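Local coordinates for YfkN protein (Bacillus subtilis subsp. subtilis, PDB 3GVE) that belongs to the calcineurin-like phosphoesterase family of metal-dependent enzymes and binds a manganese and a magnesium ion side by side, at residues L40-Q45 / E311-N316; N54-L59 / K151-E156; L71-V76 / L336-K341; A132-K135 / N141-T144. One frame throughout, in Å; residues are numbered along the deposited sequence.

Interaction 1. Residues L40-Q45 / E311-N316; sequences LARTAQ and ESIAGN
A helix packed against the end of an edge strand sets the scene: the first turn of helix 40-53 receives Ile313, the residue that follows an outermost strand, 300-312, of a four-stranded mixed sheet. Ile313 carries the contact with both of its branches. Its CG2 methyl rests on the helix backbone, 3.8 Å from Thr43 CA, while the other branch ends in CD1, 3.9 Å from Arg42 CB. The fork arises because CG1 stands between the backbone N and the carbonyl carbon (chi1 58°), which sends CG2 to Thr43 and leaves the extended CG1-CD1 arm to cross the Arg42 chain at about a right angle. No direct hydrogen bond spans the two segments. A water accepts a hydrogen bond from Arg42 NH1 at 2.9 Å and reaches Ile313 O only weakly. Arg42 NE is engaged by a salt bridge to Asp26, and Thr43 OG1 is hydrogen-bonded to Gly39 O and Gly284 O, so the polar groups flanking the isoleucine have partners of their own. Beyond Ile313 the chain turns sharply: Asn316 ND2 donates almost straight (174°) to Ser312 O at 2.8 Å, with that oxygen in its amide plane. Leu46, one turn further along the helix, also touches Ile313. The result is a helix packed through apolar side chains against the end of a sheet's edge strand, as in layered alpha/beta folds.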
loop_
_atom_site.group_PDB
_atom_site.type_symbol
_atom_site.label_atom_id
_atom_site.label_comp_id
_atom_site.label_asym_id
_atom_site.label_seq_id
_atom_site.Cartn_x
_atom_site.Cartn_y
_atom_site.Cartn_z
ATOM N N LEU A 40 7.366 -8.254 -10.848
ATOM C CA LEU A 40 8.510 -8.296 -11.749
ATOM C C LEU A 40 8.462 -9.497 -12.698
ATOM O O LEU A 40 8.934 -9.409 -13.796
ATOM C CB LEU A 40 9.811 -8.263 -10.945
ATOM C CG LEU A 40 11.120 -8.112 -11.738
ATOM C CD1 LEU A 40 11.080 -6.931 -12.707
ATOM C CD2 LEU A 40 12.283 -8.005 -10.761
ATOM N N ALA A 41 7.857 -10.597 -12.265
ATOM C CA ALA A 41 7.683 -11.742 -13.147
ATOM C C ALA A 41 6.914 -11.373 -14.424
ATOM O O ALA A 41 7.164 -11.947 -15.461
ATOM C CB ALA A 41 6.999 -12.891 -12.415
ATOM N N ARG A 42 6.000 -10.409 -14.339
ATOM C CA ARG A 42 5.301 -9.898 -15.518
ATOM C C ARG A 42 6.083 -8.792 -16.222
ATOM O O ARG A 42 6.192 -8.800 -17.412
ATOM C CB ARG A 42 3.879 -9.442 -15.158
ATOM C CG ARG A 42 2.967 -10.642 -14.926
ATOM C CD ARG A 42 1.580 -10.277 -14.430
ATOM N NE ARG A 42 0.733 -11.477 -14.394
ATOM C CZ ARG A 42 -0.052 -11.871 -15.385
ATOM N NH1 ARG A 42 -0.170 -11.165 -16.499
ATOM N NH2 ARG A 42 -0.756 -12.978 -15.239
ATOM N N THR A 43 6.656 -7.866 -15.465
ATOM C CA THR A 43 7.418 -6.778 -16.086
ATOM C C THR A 43 8.572 -7.308 -16.933
ATOM O O THR A 43 8.898 -6.738 -17.956
ATOM C CB THR A 43 7.990 -5.805 -15.026
ATOM O OG1 THR A 43 7.142 -5.788 -13.880
ATOM C CG2 THR A 43 8.147 -4.385 -15.595
ATOM N N ALA A 44 9.168 -8.404 -16.482
ATOM C CA ALA A 44 10.293 -9.012 -17.166
ATOM C C ALA A 44 9.929 -9.486 -18.576
ATOM O O ALA A 44 10.792 -9.622 -19.400
ATOM C CB ALA A 44 10.872 -10.154 -16.322
ATOM N N GLN A 45 8.640 -9.704 -18.835
ATOM C CA GLN A 45 8.201 -10.066 -20.175
ATOM C C GLN A 45 8.318 -8.862 -21.094
ATOM O O GLN A 45 8.704 -9.016 -22.228
ATOM C CB GLN A 45 6.770 -10.628 -20.164
ATOM C CG GLN A 45 6.586 -11.870 -19.285
ATOM C CD GLN A 45 7.254 -13.107 -19.828
ATOM O OE1 GLN A 45 8.438 -13.138 -20.051
ATOM N NE2 GLN A 45 6.467 -14.159 -20.006
ATOM N N GLU A 311 5.271 1.647 -20.717
ATOM C CA GLU A 311 4.410 0.607 -21.285
ATOM C C GLU A 311 3.849 -0.208 -20.148
ATOM O O GLU A 311 4.576 -0.638 -19.288
ATOM C CB GLU A 311 5.218 -0.281 -22.232
ATOM C CG GLU A 311 4.395 -1.419 -22.828
ATOM C CD GLU A 311 5.110 -2.182 -23.931
ATOM O OE1 GLU A 311 6.344 -2.265 -23.944
ATOM O OE2 GLU A 311 4.402 -2.724 -24.770
ATOM N N SER A 312 2.542 -0.415 -20.161
ATOM C CA SER A 312 1.873 -1.215 -19.140
ATOM C C SER A 312 2.044 -2.715 -19.354
ATOM O O SER A 312 2.115 -3.178 -20.469
ATOM C CB SER A 312 0.366 -0.914 -19.145
ATOM O OG SER A 312 -0.205 -1.241 -20.395
ATOM N N ILE A 313 2.082 -3.471 -18.262
ATOM C CA ILE A 313 2.015 -4.931 -18.373
ATOM C C ILE A 313 0.598 -5.342 -18.758
ATOM O O ILE A 313 0.405 -6.333 -19.428
ATOM C CB ILE A 313 2.475 -5.681 -17.099
ATOM C CG1 ILE A 313 1.660 -5.288 -15.869
ATOM C CG2 ILE A 313 3.964 -5.450 -16.877
ATOM C CD1 ILE A 313 1.895 -6.178 -14.652
ATOM N N ALA A 314 -0.375 -4.540 -18.354
ATOM C CA ALA A 314 -1.762 -4.764 -18.761
ATOM C C ALA A 314 -1.902 -4.686 -20.269
ATOM O O ALA A 314 -1.536 -3.713 -20.897
ATOM C CB ALA A 314 -2.676 -3.773 -18.104
ATOM N N GLY A 315 -2.438 -5.750 -20.830
ATOM C CA GLY A 315 -2.655 -5.801 -22.268
ATOM C C GLY A 315 -1.473 -6.209 -23.128
ATOM O O GLY A 315 -1.614 -6.459 -24.315
ATOM N N ASN A 316 -0.296 -6.239 -22.527
ATOM C CA ASN A 316 0.920 -6.568 -23.237
ATOM C C ASN A 316 1.562 -7.840 -22.715
ATOM O O ASN A 316 2.380 -8.432 -23.390
ATOM C CB ASN A 316 1.894 -5.397 -23.154
ATOM C CG ASN A 316 1.374 -4.184 -23.860
ATOM O OD1 ASN A 316 1.076 -4.250 -25.041
ATOM N ND2 ASN A 316 1.229 -3.088 -23.145
HETATM O O HOH W 1 0.110 -8.299 -17.040
#

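Interaction 2. Residues N54-L59 / K151-E156; sequences NPNTLL and KTLIDE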
loop_
_atom_site.group_PDB
_atom_site.type_symbol
_atom_site.label_atom_id
_atom_site.label_comp_id
_atom_site.label_asym_id
_atom_site.label_seq_id
_atom_site.Cartn_x
_atom_site.Cartn_y
_atom_site.Cartn_z
ATOM N N ASN A 54 16.215 -4.066 -29.769
ATOM C CA ASN A 54 17.454 -3.301 -29.953
ATOM C C ASN A 54 18.626 -3.929 -29.215
ATOM O O ASN A 54 18.585 -4.024 -28.001
ATOM C CB ASN A 54 17.230 -1.861 -29.452
ATOM C CG ASN A 54 18.436 -0.957 -29.652
ATOM O OD1 ASN A 54 19.456 -1.350 -30.179
ATOM N ND2 ASN A 54 18.304 0.279 -29.226
ATOM N N PRO A 55 19.681 -4.321 -29.886
ATOM C CA PRO A 55 20.849 -4.861 -29.183
ATOM C C PRO A 55 21.488 -3.884 -28.182
ATOM O O PRO A 55 22.041 -4.314 -27.185
ATOM C CB PRO A 55 21.825 -5.177 -30.324
ATOM C CG PRO A 55 20.972 -5.279 -31.508
ATOM C CD PRO A 55 19.882 -4.302 -31.342
ATOM N N ASN A 56 21.403 -2.586 -28.457
ATOM C CA ASN A 56 21.974 -1.579 -27.567
ATOM C C ASN A 56 20.978 -1.224 -26.472
ATOM O O ASN A 56 20.417 -0.161 -26.462
ATOM C CB ASN A 56 22.347 -0.296 -28.334
ATOM C CG ASN A 56 23.220 -0.541 -29.556
ATOM O OD1 ASN A 56 24.173 -1.293 -29.535
ATOM N ND2 ASN A 56 22.903 0.164 -30.606
ATOM N N THR A 57 20.760 -2.143 -25.550
ATOM C CA THR A 57 19.772 -1.942 -24.490
ATOM C C THR A 57 20.391 -2.102 -23.108
ATOM O O THR A 57 21.066 -3.089 -22.804
ATOM C CB THR A 57 18.566 -2.898 -24.667
ATOM O OG1 THR A 57 17.888 -2.572 -25.882
ATOM C CG2 THR A 57 17.583 -2.751 -23.519
ATOM N N LEU A 58 20.154 -1.103 -22.273
ATOM C CA LEU A 58 20.547 -1.128 -20.880
ATOM C C LEU A 58 19.305 -1.322 -20.026
ATOM O O LEU A 58 18.228 -0.937 -20.437
ATOM C CB LEU A 58 21.218 0.196 -20.513
ATOM C CG LEU A 58 22.424 0.553 -21.384
ATOM C CD1 LEU A 58 22.843 1.976 -21.049
ATOM C CD2 LEU A 58 23.576 -0.450 -21.151
ATOM N N LEU A 59 19.492 -1.897 -18.840
ATOM C CA LEU A 59 18.408 -2.166 -17.907
ATOM C C LEU A 59 18.802 -1.676 -16.508
ATOM O O LEU A 59 19.810 -2.057 -15.963
ATOM C CB LEU A 59 18.090 -3.664 -17.904
ATOM C CG LEU A 59 17.100 -4.153 -16.835
ATOM C CD1 LEU A 59 15.704 -3.550 -17.043
ATOM C CD2 LEU A 59 17.034 -5.685 -16.876
ATOM N N LYS A 151 30.955 0.916 -23.128
ATOM C CA LYS A 151 30.112 -0.026 -23.844
ATOM C C LYS A 151 30.479 -0.058 -25.326
ATOM O O LYS A 151 30.719 0.982 -25.906
ATOM C CB LYS A 151 28.641 0.405 -23.720
ATOM C CG LYS A 151 28.135 0.587 -22.310
ATOM C CD LYS A 151 28.403 -0.635 -21.481
ATOM C CE LYS A 151 27.353 -1.662 -21.674
ATOM N NZ LYS A 151 27.651 -2.814 -20.784
ATOM N N THR A 152 30.491 -1.238 -25.938
ATOM C CA THR A 152 30.692 -1.290 -27.418
ATOM C C THR A 152 29.279 -1.383 -27.970
ATOM O O THR A 152 28.590 -2.393 -27.844
ATOM C CB THR A 152 31.544 -2.503 -27.836
ATOM O OG1 THR A 152 32.815 -2.475 -27.219
ATOM C CG2 THR A 152 31.754 -2.577 -29.405
ATOM N N LEU A 153 28.839 -0.286 -28.541
ATOM C CA LEU A 153 27.509 -0.185 -29.079
ATOM C C LEU A 153 27.618 -0.307 -30.579
ATOM O O LEU A 153 28.674 -0.115 -31.163
ATOM C CB LEU A 153 26.895 1.162 -28.683
ATOM C CG LEU A 153 26.678 1.348 -27.177
ATOM C CD1 LEU A 153 26.101 2.719 -26.861
ATOM C CD2 LEU A 153 25.848 0.231 -26.594
ATOM N N ILE A 154 26.519 -0.659 -31.220
ATOM C CA ILE A 154 26.530 -0.823 -32.673
ATOM C C ILE A 154 25.734 0.322 -33.297
ATOM O O ILE A 154 24.578 0.544 -32.959
ATOM C CB ILE A 154 25.925 -2.179 -33.086
ATOM C CG1 ILE A 154 26.697 -3.349 -32.445
ATOM C CG2 ILE A 154 25.875 -2.299 -34.605
ATOM C CD1 ILE A 154 28.149 -3.436 -32.832
ATOM N N ASP A 155 26.355 1.061 -34.204
ATOM C CA ASP A 155 25.666 2.188 -34.822
ATOM C C ASP A 155 24.745 1.767 -35.972
ATOM O O ASP A 155 24.607 0.600 -36.251
ATOM C CB ASP A 155 26.634 3.342 -35.186
ATOM C CG ASP A 155 27.547 3.033 -36.378
ATOM O OD1 ASP A 155 27.231 2.151 -37.168
ATOM O OD2 ASP A 155 28.587 3.702 -36.497
ATOM N N GLU A 156 24.102 2.731 -36.614
ATOM C CA GLU A 156 23.131 2.414 -37.653
ATOM C C GLU A 156 23.768 1.867 -38.936
ATOM O O GLU A 156 23.089 1.344 -39.787
ATOM C CB GLU A 156 22.254 3.619 -37.942
ATOM C CG GLU A 156 21.372 3.951 -36.764
ATOM C CD GLU A 156 20.389 5.052 -37.030
ATOM O OE1 GLU A 156 20.720 6.003 -37.755
ATOM O OE2 GLU A 156 19.285 4.954 -36.463
HETATM O O HOH W 2 25.286 -3.214 -27.915
#
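Asn56 meets the backbone of Ile154 with both ends of its amide. Its OD1 accepts from Ile154 N at 3.0 Å, nearly straight at 172° although the donor is tilted from the carbonyl plane, and its ND2 donates to Ile154 O at 2.9 Å. One side chain thus pairs with the N-H and C=O of a single residue, much as a neighbouring strand would, and the two bonds together fix the rotation of the amide. OD1 also accepts a hydrogen bond from a water 2.7 Å away. Leu153 packs beside the amide, its CD2 3.7 Å from Asn56 OD1. Further along, Leu58 CD2 touches Lys151 CE at 4.0 Å, a contact made possible by the bends at chi2 and chi3 that curl the lysine chain so that CE faces Leu58. The pairing joins two sheets of the alpha/beta core typical of calcineurin-like phosphoesterases: strand 57-61 is an outermost strand of one, and strand 146-154 belongs to the other. The next shell holds Asn56 in place. It is the centre of an inverse gamma turn, and its N donates to Asn54 OD1 in an Asx turn, the donor lying above the carbonyl plane. Thr57 OG1 donates to Asn54 O at 2.7 Å. His11 O accepts from ND2 of both Asn54 and Asn56, tying the turn to strand 9-17, while Val163 of strand 160-170 packs on Leu153.

Interaction 3. Residues L71-V76 / L336-K341; sequences LGEYAV and LEYVRK
Tyr338 of the C-terminal helix 322-340 bridges to Glu73 and Tyr74 of helix 70-85, a helix-helix contact made largely through one aromatic side chain near the end of the chain. One turn before it, Thr335 and Asn334 already lie against Tyr74. At Tyr338 itself, CG stands anti to the backbone N (chi1 161°), swinging the ring across to the other helix. Its CB is 4.0 Å from Tyr74 CD1, and the two side chains run antiparallel past one another without a ring stack between them; Tyr74 instead stacks on Tyr78 of its own helix. Farther out along the ring, CE2 comes within 4.0 Å of Glu73 CB, so the aliphatic base of the glutamate packs on it as well. At the tip, Tyr338 OH donates to Glu73 OE2 at 2.8 Å; that oxygen lies at the ring edge and is approached on its anti side, with the carboxylate plane 89° from the ring. Lys77 makes a second hydrogen bond with the phenol oxygen and would probably add to the polarisation of this hydroxyl. After Tyr338, Val339 packs on Pro70 and Arg340 forms a salt bridge with Asp32. The helix end lies at the subunit interface, where Lys341 NZ forms a salt bridge with Glu220 OE1 of the second subunit.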
loop_
_atom_site.group_PDB
_atom_site.type_symbol
_atom_site.label_atom_id
_atom_site.label_comp_id
_atom_site.label_asym_id
_atom_site.label_seq_id
_atom_site.Cartn_x
_atom_site.Cartn_y
_atom_site.Cartn_z
ATOM N N LEU A 71 7.856 -11.002 1.349
ATOM C CA LEU A 71 9.075 -11.578 0.788
ATOM C C LEU A 71 10.298 -10.774 1.238
ATOM O O LEU A 71 11.306 -11.340 1.605
ATOM C CB LEU A 71 8.993 -11.672 -0.740
ATOM C CG LEU A 71 10.200 -12.363 -1.377
ATOM C CD1 LEU A 71 9.798 -13.218 -2.577
ATOM C CD2 LEU A 71 11.308 -11.387 -1.731
ATOM N N GLY A 72 10.175 -9.454 1.248
ATOM C CA GLY A 72 11.234 -8.607 1.762
ATOM C C GLY A 72 11.470 -8.841 3.245
ATOM O O GLY A 72 12.598 -8.822 3.705
ATOM N N GLU A 73 10.383 -9.054 3.984
ATOM C CA GLU A 73 10.452 -9.368 5.420
ATOM C C GLU A 73 11.128 -10.714 5.645
ATOM O O GLU A 73 11.941 -10.867 6.524
ATOM C CB GLU A 73 9.052 -9.477 6.016
ATOM C CG GLU A 73 8.335 -8.209 6.209
ATOM C CD GLU A 73 6.866 -8.454 6.588
ATOM O OE1 GLU A 73 6.079 -7.529 6.394
ATOM O OE2 GLU A 73 6.497 -9.571 7.045
ATOM N N TYR A 74 10.768 -11.690 4.829
ATOM C CA TYR A 74 11.369 -13.005 4.936
ATOM C C TYR A 74 12.900 -12.905 4.815
ATOM O O TYR A 74 13.644 -13.521 5.557
ATOM C CB TYR A 74 10.790 -13.966 3.876
ATOM C CG TYR A 74 11.511 -15.294 3.906
ATOM C CD1 TYR A 74 11.150 -16.270 4.817
ATOM C CD2 TYR A 74 12.600 -15.537 3.085
ATOM C CE1 TYR A 74 11.817 -17.452 4.886
ATOM C CE2 TYR A 74 13.282 -16.731 3.154
ATOM C CZ TYR A 74 12.880 -17.682 4.050
ATOM O OH TYR A 74 13.552 -18.880 4.134
ATOM N N ALA A 75 13.375 -12.104 3.870
ATOM C CA ALA A 75 14.798 -12.001 3.646
ATOM C C ALA A 75 15.558 -11.438 4.847
ATOM O O ALA A 75 16.552 -11.984 5.285
ATOM C CB ALA A 75 15.082 -11.217 2.408
ATOM N N VAL A 76 15.040 -10.343 5.379
ATOM C CA VAL A 76 15.689 -9.732 6.521
ATOM C C VAL A 76 15.591 -10.607 7.782
ATOM O O VAL A 76 16.522 -10.666 8.547
ATOM C CB VAL A 76 15.224 -8.260 6.726
ATOM C CG1 VAL A 76 13.827 -8.177 7.298
ATOM C CG2 VAL A 76 16.206 -7.499 7.579
ATOM N N LEU A 336 5.691 -17.999 1.598
ATOM C CA LEU A 336 4.349 -18.511 1.836
ATOM C C LEU A 336 4.279 -19.210 3.197
ATOM O O LEU A 336 3.350 -19.006 3.934
ATOM C CB LEU A 336 3.941 -19.479 0.736
ATOM C CG LEU A 336 3.729 -18.924 -0.666
ATOM C CD1 LEU A 336 3.474 -20.056 -1.643
ATOM C CD2 LEU A 336 2.609 -17.889 -0.753
ATOM N N GLU A 337 5.277 -20.021 3.520
ATOM C CA GLU A 337 5.294 -20.733 4.795
ATOM C C GLU A 337 5.353 -19.727 5.935
ATOM O O GLU A 337 4.664 -19.836 6.931
ATOM C CB GLU A 337 6.488 -21.681 4.841
ATOM C CG GLU A 337 6.592 -22.540 6.095
ATOM C CD GLU A 337 7.750 -23.533 6.059
ATOM O OE1 GLU A 337 7.594 -24.649 6.595
ATOM O OE2 GLU A 337 8.824 -23.211 5.526
ATOM N N TYR A 338 6.203 -18.728 5.761
ATOM C CA TYR A 338 6.392 -17.674 6.746
ATOM C C TYR A 338 5.094 -16.911 7.025
ATOM O O TYR A 338 4.761 -16.628 8.167
ATOM C CB TYR A 338 7.491 -16.728 6.247
ATOM C CG TYR A 338 7.520 -15.372 6.900
ATOM C CD1 TYR A 338 7.843 -15.224 8.230
ATOM C CD2 TYR A 338 7.235 -14.241 6.173
ATOM C CE1 TYR A 338 7.863 -13.975 8.815
ATOM C CE2 TYR A 338 7.249 -13.021 6.736
ATOM C CZ TYR A 338 7.563 -12.870 8.049
ATOM O OH TYR A 338 7.570 -11.614 8.597
ATOM N N VAL A 339 4.365 -16.591 5.972
ATOM C CA VAL A 339 3.136 -15.821 6.083
ATOM C C VAL A 339 1.984 -16.620 6.696
ATOM O O VAL A 339 1.139 -16.073 7.391
ATOM C CB VAL A 339 2.700 -15.326 4.705
ATOM C CG1 VAL A 339 1.327 -14.777 4.765
ATOM C CG2 VAL A 339 3.676 -14.279 4.210
ATOM N N ARG A 340 1.973 -17.909 6.416
ATOM C CA ARG A 340 0.892 -18.779 6.845
ATOM C C ARG A 340 1.065 -19.199 8.300
ATOM O O ARG A 340 0.097 -19.544 8.980
ATOM C CB ARG A 340 0.788 -19.981 5.900
ATOM C CG ARG A 340 0.047 -19.644 4.607
ATOM C CD ARG A 340 0.485 -20.516 3.477
ATOM N NE ARG A 340 -0.084 -20.161 2.180
ATOM C CZ ARG A 340 0.169 -20.858 1.080
ATOM N NH1 ARG A 340 -0.354 -20.509 -0.087
ATOM N NH2 ARG A 340 0.943 -21.936 1.160
ATOM N N LYS A 341 2.290 -19.163 8.788
ATOM C CA LYS A 341 2.584 -19.628 10.120
ATOM C C LYS A 341 1.744 -20.870 10.421
ATOM O O LYS A 341 1.328 -21.087 11.551
ATOM C CB LYS A 341 2.287 -18.544 11.128
ATOM C CG LYS A 341 2.762 -17.195 10.718
ATOM C CD LYS A 341 1.976 -16.104 11.392
ATOM C CE LYS A 341 2.583 -15.724 12.718
ATOM N NZ LYS A 341 2.348 -14.287 12.983
#

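Interaction 4. Residues A132-K135 / N141-T144; sequences ANVK and NRYT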
loop_
_atom_site.group_PDB
_atom_site.type_symbol
_atom_site.label_atom_id
_atom_site.label_comp_id
_atom_site.label_asym_id
_atom_site.label_seq_id
_atom_site.Cartn_x
_atom_site.Cartn_y
_atom_site.Cartn_z
ATOM N N ALA A 132 24.806 9.160 -4.871
ATOM C CA ALA A 132 25.761 10.245 -4.775
ATOM C C ALA A 132 25.529 11.157 -3.588
ATOM O O ALA A 132 26.442 11.863 -3.197
ATOM C CB ALA A 132 25.756 11.066 -6.074
ATOM N N ASN A 133 24.320 11.175 -3.037
ATOM C CA ASN A 133 23.982 12.196 -2.037
ATOM C C ASN A 133 23.996 11.788 -0.561
ATOM O O ASN A 133 24.062 12.639 0.302
ATOM C CB ASN A 133 22.713 12.997 -2.433
ATOM C CG ASN A 133 21.405 12.179 -2.389
ATOM O OD1 ASN A 133 21.374 10.995 -2.685
ATOM N ND2 ASN A 133 20.313 12.856 -2.051
ATOM N N VAL A 134 23.965 10.496 -0.267
ATOM C CA VAL A 134 24.120 10.056 1.115
ATOM C C VAL A 134 25.600 10.038 1.485
ATOM O O VAL A 134 26.396 9.437 0.805
ATOM C CB VAL A 134 23.494 8.663 1.370
ATOM C CG1 VAL A 134 23.608 8.288 2.866
ATOM C CG2 VAL A 134 22.031 8.659 0.934
ATOM N N LYS A 135 25.935 10.725 2.572
ATOM C CA LYS A 135 27.322 10.864 2.995
ATOM C C LYS A 135 27.536 10.428 4.451
ATOM O O LYS A 135 26.610 10.354 5.227
ATOM C CB LYS A 135 27.780 12.308 2.760
ATOM C CG LYS A 135 27.861 12.640 1.264
ATOM C CD LYS A 135 28.297 14.079 1.008
ATOM C CE LYS A 135 28.304 14.415 -0.460
ATOM N NZ LYS A 135 28.814 15.781 -0.680
ATOM N N ASN A 141 31.370 10.099 0.497
ATOM C CA ASN A 141 30.269 9.342 -0.073
ATOM C C ASN A 141 30.105 8.037 0.686
ATOM O O ASN A 141 31.066 7.319 0.877
ATOM C CB ASN A 141 30.505 9.060 -1.549
ATOM C CG ASN A 141 30.299 10.278 -2.406
ATOM O OD1 ASN A 141 31.247 10.875 -2.882
ATOM N ND2 ASN A 141 29.050 10.639 -2.611
ATOM N N ARG A 142 28.879 7.753 1.107
ATOM C CA ARG A 142 28.579 6.551 1.854
ATOM C C ARG A 142 28.445 5.327 0.933
ATOM O O ARG A 142 28.560 4.216 1.381
ATOM C CB ARG A 142 27.291 6.763 2.662
ATOM C CG ARG A 142 26.873 5.574 3.536
ATOM C CD ARG A 142 28.009 5.110 4.454
ATOM N NE ARG A 142 27.592 4.045 5.354
ATOM C CZ ARG A 142 27.412 2.791 4.980
ATOM N NH1 ARG A 142 27.594 2.444 3.723
ATOM N NH2 ARG A 142 27.050 1.883 5.863
ATOM N N TYR A 143 28.180 5.576 -0.343
ATOM C CA TYR A 143 27.996 4.539 -1.366
ATOM C C TYR A 143 28.806 4.924 -2.590
ATOM O O TYR A 143 29.207 6.052 -2.742
ATOM C CB TYR A 143 26.491 4.410 -1.742
ATOM C CG TYR A 143 25.666 4.108 -0.523
ATOM C CD1 TYR A 143 25.625 2.835 0.005
ATOM C CD2 TYR A 143 24.999 5.121 0.157
ATOM C CE1 TYR A 143 24.927 2.575 1.157
ATOM C CE2 TYR A 143 24.306 4.874 1.294
ATOM C CZ TYR A 143 24.275 3.606 1.795
ATOM O OH TYR A 143 23.615 3.352 2.961
ATOM N N THR A 144 29.006 3.969 -3.478
ATOM C CA THR A 144 29.575 4.247 -4.791
ATOM C C THR A 144 28.792 5.404 -5.432
ATOM O O THR A 144 27.605 5.265 -5.692
ATOM C CB THR A 144 29.407 3.008 -5.694
ATOM O OG1 THR A 144 29.862 1.833 -5.001
ATOM C CG2 THR A 144 30.159 3.158 -6.986
HETATM O O HOH W 3 27.270 8.470 -1.546
#
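Val134 meets Tyr143 and Arg142 where the chain folds back on itself after a short strand, and its side chain can be followed outward. CB stands 3.9 Å from Tyr143 CE2, in the plane of the ring at its edge. CG1, set anti to the backbone N (chi1 -176°), goes on along that edge to 3.8 Å from the same CE2 and also comes within 4.0 Å of Arg142 CB, so the methyl meets both residues. The tyrosine ring thus has the valine at its edge, with Arg142 CG above one face, near its rim. Behind the valine, its carbonyl supplies the polar link: Arg142 N donates to Val134 O at 3.0 Å and 167°, next to the single beta bridge between Lys135 and Asn141. A water also donates to Val134 O, accepts from Asn141 ND2 and Tyr143 N, and so links the two segments. The charged ends have salt-bridge partners in neighbouring helices: Arg142 with Asp119, Lys135 with Glu198. The folded-back segment is thus held between helix 115-123, whose Leu115 and Leu118 pack on Tyr143, and helix 192-205, which meets Ala132, while strand 134-135 pairs antiparallel with strand 188-189.

From the N terminus, helix 40-53 opens the widest loop, that of interaction 1. Strand 57-61 follows directly and opens interaction 2, and helix 70-85 then begins the loop of interaction 3. Interaction 4, the shortest closure, is nested within all three others, just ahead of strand 146-154, where interaction 2 closes inside the loop of interaction 1. Interaction 1 closes when the chain returns past strand 300-312, and interaction 3 ends in the C-terminal helix, therefore crossing both interaction 1 and interaction 2. None of the four touch. Interactions 1 and 2 reach the same four-stranded sheet, interaction 3 joins two helices about 39 Å from interaction 2 between centres, and interaction 4 joins strand 134-135 to the loop before strand 146-154.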